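Local coordinates for protein 4-dehydrase (Streptomyces venezuelae, PDB 2PO3) that binds pyridoxal phosphate joined to its TDP-sugar product as an external aldimine and probably acts as an aminotransferase in the biosynthesis of desosamine, at residues 4-9 with 390-395; 56-61 with 220-225. One frame throughout, in Å; residues are numbered along the deposited sequence.

Contact 1: residues 4-9 with 390-395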
loop_
_atom_site.group_PDB
_atom_site.type_symbol
_atom_site.label_atom_id
_atom_site.label_comp_id
_atom_site.label_asym_id
_atom_site.label_seq_id
_atom_site.Cartn_x
_atom_site.Cartn_y
_atom_site.Cartn_z
ATOM N N ALA A 4 10.901 -47.875 1.763
ATOM C CA ALA A 4 11.648 -46.668 1.518
ATOM C C ALA A 4 10.842 -45.549 2.177
ATOM O O ALA A 4 11.280 -44.399 2.285
ATOM C CB ALA A 4 11.810 -46.441 0.018
ATOM N N LEU A 5 9.637 -45.920 2.633
ATOM C CA LEU A 5 8.735 -44.971 3.271
ATOM C C LEU A 5 9.192 -44.576 4.650
ATOM O O LEU A 5 8.908 -43.480 5.134
ATOM C CB LEU A 5 7.262 -45.449 3.388
ATOM C CG LEU A 5 6.603 -46.052 2.147
ATOM C CD1 LEU A 5 5.093 -45.868 2.252
ATOM C CD2 LEU A 5 7.128 -45.475 0.832
ATOM N N SER A 6 9.876 -45.504 5.296
ATOM C CA SER A 6 10.332 -45.230 6.644
ATOM C C SER A 6 11.517 -44.306 6.703
ATOM O O SER A 6 11.758 -43.648 7.717
ATOM C CB SER A 6 10.486 -46.486 7.459
ATOM O OG SER A 6 9.789 -47.502 6.766
ATOM N N ASP A 7 12.253 -44.244 5.606
ATOM C CA ASP A 7 13.364 -43.329 5.612
ATOM C C ASP A 7 12.789 -41.930 5.459
ATOM O O ASP A 7 13.527 -40.939 5.581
ATOM C CB ASP A 7 14.370 -43.623 4.494
ATOM C CG ASP A 7 14.673 -45.087 4.427
ATOM O OD1 ASP A 7 14.397 -45.863 5.326
ATOM O OD2 ASP A 7 15.218 -45.439 3.285
ATOM N N LEU A 8 11.463 -41.901 5.196
ATOM C CA LEU A 8 10.724 -40.657 5.037
ATOM C C LEU A 8 10.638 -39.952 6.362
ATOM O O LEU A 8 10.108 -40.515 7.321
ATOM C CB LEU A 8 9.278 -40.778 4.504
ATOM C CG LEU A 8 9.142 -41.294 3.068
ATOM C CD1 LEU A 8 7.684 -41.313 2.656
ATOM C CD2 LEU A 8 9.919 -40.458 2.068
ATOM N N ALA A 9 11.158 -38.723 6.373
ATOM C CA ALA A 9 11.153 -37.868 7.538
ATOM C C ALA A 9 9.719 -37.740 7.995
ATOM O O ALA A 9 9.404 -37.541 9.177
ATOM C CB ALA A 9 11.720 -36.498 7.183
ATOM N N THR A 390 -0.448 -43.662 1.638
ATOM C CA THR A 390 -1.690 -43.197 2.212
ATOM C C THR A 390 -2.084 -44.181 3.350
ATOM O O THR A 390 -2.395 -43.821 4.480
ATOM C CB THR A 390 -2.777 -43.144 1.111
ATOM O OG1 THR A 390 -2.523 -42.180 0.104
ATOM C CG2 THR A 390 -4.195 -43.007 1.655
ATOM N N ALA A 391 -2.038 -45.470 3.050
ATOM C CA ALA A 391 -2.389 -46.526 3.994
ATOM C C ALA A 391 -1.651 -46.401 5.289
ATOM O O ALA A 391 -2.245 -46.367 6.353
ATOM C CB ALA A 391 -2.231 -47.912 3.368
ATOM N N ARG A 392 -0.349 -46.327 5.171
ATOM C CA ARG A 392 0.523 -46.183 6.324
ATOM C C ARG A 392 0.222 -44.883 7.073
ATOM O O ARG A 392 0.316 -44.758 8.295
ATOM C CB ARG A 392 1.975 -46.233 5.854
ATOM C CG ARG A 392 2.957 -45.709 6.883
ATOM C CD ARG A 392 4.291 -46.428 6.795
ATOM N NE ARG A 392 5.287 -46.065 7.808
ATOM C CZ ARG A 392 6.590 -46.299 7.635
ATOM N NH1 ARG A 392 7.060 -46.884 6.525
ATOM N NH2 ARG A 392 7.451 -45.935 8.583
ATOM N N HIS A 393 -0.164 -43.876 6.324
ATOM C CA HIS A 393 -0.469 -42.648 6.984
ATOM C C HIS A 393 -1.772 -42.817 7.760
ATOM O O HIS A 393 -1.920 -42.381 8.904
ATOM C CB HIS A 393 -0.631 -41.536 5.930
ATOM C CG HIS A 393 -1.115 -40.234 6.532
ATOM N ND1 HIS A 393 -0.455 -39.604 7.588
ATOM C CD2 HIS A 393 -2.161 -39.424 6.172
ATOM C CE1 HIS A 393 -1.132 -38.499 7.899
ATOM N NE2 HIS A 393 -2.143 -38.353 7.037
ATOM N N ARG A 394 -2.724 -43.458 7.090
ATOM C CA ARG A 394 -4.052 -43.729 7.610
ATOM C C ARG A 394 -4.050 -44.382 8.979
ATOM O O ARG A 394 -4.966 -44.204 9.770
ATOM C CB ARG A 394 -4.791 -44.628 6.635
ATOM C CG ARG A 394 -6.208 -44.155 6.355
ATOM C CD ARG A 394 -7.050 -45.182 5.593
ATOM N NE ARG A 394 -6.621 -45.408 4.208
ATOM C CZ ARG A 394 -6.944 -44.647 3.151
ATOM N NH1 ARG A 394 -7.714 -43.546 3.226
ATOM N NH2 ARG A 394 -6.455 -45.004 1.965
ATOM N N ASP A 395 -3.005 -45.151 9.231
ATOM C CA ASP A 395 -2.794 -45.869 10.473
ATOM C C ASP A 395 -2.618 -44.907 11.644
ATOM O O ASP A 395 -1.511 -44.628 12.110
ATOM C CB ASP A 395 -1.562 -46.781 10.348
ATOM C CG ASP A 395 -1.909 -48.183 9.953
ATOM O OD1 ASP A 395 -2.740 -48.455 9.103
ATOM O OD2 ASP A 395 -1.212 -49.064 10.629
#

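Contact 2: residues 56-61 with 220-225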
loop_
_atom_site.group_PDB
_atom_site.type_symbol
_atom_site.label_atom_id
_atom_site.label_comp_id
_atom_site.label_asym_id
_atom_site.label_seq_id
_atom_site.Cartn_x
_atom_site.Cartn_y
_atom_site.Cartn_z
ATOM N N GLU A 56 10.831 5.699 -14.383
ATOM C CA GLU A 56 11.589 4.805 -15.249
ATOM C C GLU A 56 10.948 3.419 -15.320
ATOM O O GLU A 56 10.720 2.812 -16.378
ATOM C CB GLU A 56 13.062 4.712 -14.811
ATOM C CG GLU A 56 13.965 4.076 -15.887
ATOM C CD GLU A 56 15.332 3.728 -15.346
ATOM O OE1 GLU A 56 15.882 4.389 -14.478
ATOM O OE2 GLU A 56 15.848 2.633 -15.872
ATOM N N PHE A 57 10.642 2.918 -14.145
ATOM C CA PHE A 57 10.001 1.612 -14.004
ATOM C C PHE A 57 8.686 1.590 -14.791
ATOM O O PHE A 57 8.440 0.729 -15.619
ATOM C CB PHE A 57 9.752 1.349 -12.495
ATOM C CG PHE A 57 9.155 0.003 -12.128
ATOM C CD1 PHE A 57 9.941 -1.146 -12.147
ATOM C CD2 PHE A 57 7.820 -0.124 -11.736
ATOM C CE1 PHE A 57 9.406 -2.386 -11.800
ATOM C CE2 PHE A 57 7.262 -1.354 -11.384
ATOM C CZ PHE A 57 8.066 -2.489 -11.435
ATOM N N GLU A 58 7.839 2.577 -14.548
ATOM C CA GLU A 58 6.558 2.660 -15.230
ATOM C C GLU A 58 6.713 2.489 -16.717
ATOM O O GLU A 58 5.874 1.888 -17.409
ATOM C CB GLU A 58 5.822 3.984 -14.904
ATOM C CG GLU A 58 5.266 4.008 -13.474
ATOM C CD GLU A 58 4.735 5.359 -13.161
ATOM O OE1 GLU A 58 5.133 6.345 -13.726
ATOM O OE2 GLU A 58 3.811 5.374 -12.247
ATOM N N GLU A 59 7.812 3.058 -17.199
ATOM C CA GLU A 59 8.125 3.031 -18.616
ATOM C C GLU A 59 8.426 1.631 -19.139
ATOM O O GLU A 59 7.845 1.162 -20.130
ATOM C CB GLU A 59 9.260 4.024 -18.912
ATOM C CG GLU A 59 9.518 4.164 -20.421
ATOM C CD GLU A 59 10.820 4.847 -20.678
ATOM O OE1 GLU A 59 10.883 5.964 -21.170
ATOM O OE2 GLU A 59 11.860 4.154 -20.249
ATOM N N ARG A 60 9.365 0.986 -18.445
ATOM C CA ARG A 60 9.733 -0.345 -18.797
ATOM C C ARG A 60 8.494 -1.215 -18.648
ATOM O O ARG A 60 8.107 -1.964 -19.551
ATOM C CB ARG A 60 10.911 -0.819 -17.959
ATOM C CG ARG A 60 12.086 0.145 -18.014
ATOM C CD ARG A 60 13.257 -0.397 -17.220
ATOM N NE ARG A 60 13.679 -1.734 -17.653
ATOM C CZ ARG A 60 14.659 -2.418 -17.041
ATOM N NH1 ARG A 60 15.358 -1.885 -16.033
ATOM N NH2 ARG A 60 15.003 -3.624 -17.491
ATOM N N VAL A 61 7.833 -1.093 -17.511
ATOM C CA VAL A 61 6.631 -1.890 -17.306
ATOM C C VAL A 61 5.634 -1.786 -18.439
ATOM O O VAL A 61 5.171 -2.811 -18.937
ATOM C CB VAL A 61 5.981 -1.687 -15.932
ATOM C CG1 VAL A 61 4.612 -2.366 -15.927
ATOM C CG2 VAL A 61 6.907 -2.221 -14.822
ATOM N N ARG A 220 -6.832 9.175 -14.281
ATOM C CA ARG A 220 -7.691 9.026 -13.098
ATOM C C ARG A 220 -7.042 8.145 -12.026
ATOM O O ARG A 220 -7.091 8.446 -10.833
ATOM C CB ARG A 220 -9.073 8.455 -13.404
ATOM C CG ARG A 220 -9.923 9.369 -14.256
ATOM C CD ARG A 220 -11.294 8.766 -14.463
ATOM N NE ARG A 220 -12.088 8.721 -13.235
ATOM C CZ ARG A 220 -12.663 9.806 -12.732
ATOM N NH1 ARG A 220 -12.528 11.011 -13.326
ATOM N NH2 ARG A 220 -13.387 9.674 -11.614
ATOM N N ILE A 221 -6.451 7.036 -12.483
ATOM C CA ILE A 221 -5.789 6.115 -11.578
ATOM C C ILE A 221 -4.627 6.819 -10.895
ATOM O O ILE A 221 -4.373 6.734 -9.687
ATOM C CB ILE A 221 -5.320 4.899 -12.348
ATOM C CG1 ILE A 221 -6.562 4.054 -12.609
ATOM C CG2 ILE A 221 -4.254 4.094 -11.574
ATOM C CD1 ILE A 221 -6.404 3.207 -13.855
ATOM N N ARG A 222 -3.896 7.542 -11.707
ATOM C CA ARG A 222 -2.774 8.239 -11.145
ATOM C C ARG A 222 -3.260 9.213 -10.074
ATOM O O ARG A 222 -2.828 9.222 -8.925
ATOM C CB ARG A 222 -1.961 8.889 -12.251
ATOM C CG ARG A 222 -0.539 9.157 -11.807
ATOM C CD ARG A 222 0.338 9.694 -12.918
ATOM N NE ARG A 222 0.577 8.795 -14.044
ATOM C CZ ARG A 222 1.390 7.736 -14.060
ATOM N NH1 ARG A 222 2.087 7.328 -13.003
ATOM N NH2 ARG A 222 1.506 7.060 -15.194
ATOM N N ALA A 223 -4.211 10.047 -10.430
ATOM C CA ALA A 223 -4.689 10.989 -9.446
ATOM C C ALA A 223 -5.253 10.307 -8.210
ATOM O O ALA A 223 -4.943 10.711 -7.096
ATOM C CB ALA A 223 -5.653 12.002 -10.060
ATOM N N LEU A 224 -6.084 9.277 -8.395
ATOM C CA LEU A 224 -6.668 8.596 -7.240
ATOM C C LEU A 224 -5.616 7.922 -6.340
ATOM O O LEU A 224 -5.820 7.732 -5.140
ATOM C CB LEU A 224 -7.701 7.538 -7.698
ATOM C CG LEU A 224 -9.023 8.089 -8.220
ATOM C CD1 LEU A 224 -9.864 6.959 -8.809
ATOM C CD2 LEU A 224 -9.804 8.814 -7.123
ATOM N N HIS A 225 -4.484 7.533 -6.919
ATOM C CA HIS A 225 -3.480 6.875 -6.113
ATOM C C HIS A 225 -2.725 7.847 -5.251
ATOM O O HIS A 225 -1.915 7.472 -4.401
ATOM C CB HIS A 225 -2.628 5.862 -6.891
ATOM C CG HIS A 225 -1.231 6.284 -7.243
ATOM N ND1 HIS A 225 -0.933 7.552 -7.727
ATOM C CD2 HIS A 225 -0.063 5.572 -7.210
ATOM C CE1 HIS A 225 0.387 7.606 -7.949
ATOM N NE2 HIS A 225 0.928 6.432 -7.656
#

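Contact 1: residues 4-9 with 390-395
Within 4-9, Leu5 is the first residue to meet Arg392, its CB lying 3.5 Å from Arg392 NH1. With CG beside the backbone N, the isobutyl branch of Leu5 packs on Glu388 and Leu389 of helix 369-394, and Phe11 lies against it too. Leu5 thus supplies a nonpolar footing beside a charged group that reaches in from the same helix.

Ser6 follows and makes the polar part of the contact. Arg392 NH1 donates to Ser6 OG over 2.8 Å, with an angle of 162° at the hydrogen and the oxygen close to the guanidinium plane. The serine stands at the edge of that group, its CB also near the plane and 3.3 Å from Arg392 NH2. Ser6 chi1 of -16° almost eclipses OG with the backbone N, a strained rotation that brings the oxygen onto the arginine while it keeps a weak hydrogen bond to Ser3 O. The backbone N of Ser6 comes within 3.4 Å of Arg392 NH1, but both are donors and no bond joins them.

The local motif is a type I beta turn from Leu5 to Leu8, with Ser6 at its first central corner, so the arm bends where it faces the last turns of the C-terminal helix. On the helix side, Arg392 leaves the backbone with CG anti to N (chi1 164°), bends at chi2 and then runs straight to its head group, bridging backbones whose nearest CA atoms, those of Leu5 and Arg392, are 8.8 Å apart. Phe11 adds a cation-pi contact to the same guanidinium.

Contact 2: residues 56-61 with 220-225
Glu58 OE2 is gripped twice: Arg222 NH1 donates to it over 2.7 Å in a salt bridge, and the backbone N of Ala72 supplies a second hydrogen bond. The carboxylate oxygen sits in the guanidinium plane, yet NH1 approaches it on the syn side from somewhat out of the carboxylate plane, and the two flat groups are turned 66° apart. The pairing is therefore single-pointed, with Glu58 OE1 3.3 Å from Arg222 NH1 and 4.0 Å from Arg222 NH2. That second nitrogen bonds instead to Ala70 O, a position helped by the bend in the arginine at chi3 (-65°).

Ala70 and Ala72 belong to strand 69-73, an outermost strand of the mixed central sheet within this chain, so helices 52-65 and 215-225 meet through side chains that also hold the strand's backbone. One turn on, His225 ND1 donates to Arg222 O over 2.8 Å, on a lone pair in the carbonyl plane. A glutamine at Glu58 would probably leave the Arg222 guanidinium without its negative mate beside Arg55, whose NH1 lies close to Arg222 NH1.

Although Glu58 is buried, the salt bridge to Arg222, the N-H of Ala72 and the nearby Arg55, a long, weak ion pair through OE1, probably keep its carboxylate ionised and able to offset the like charges of the two arginines.

How the contacts relate
Starting from the N terminus, the chain opens contact 1 at 4-9, in the loop ahead of strand 21-22, then opens contact 2 at 56-61 on helix 52-65. Contact 2 closes first, at 220-225, after 158 residues that include all seven strands of the central sheet. Contact 1 closes last, at 390-395, so the shorter loop lies wholly within the longer and the two do not cross. They stand on opposite sides of the chain's centre, their own centres 52 Å apart: one joins the two ends of the modelled chain, the other two helices that meet beside the edge strand 69-73.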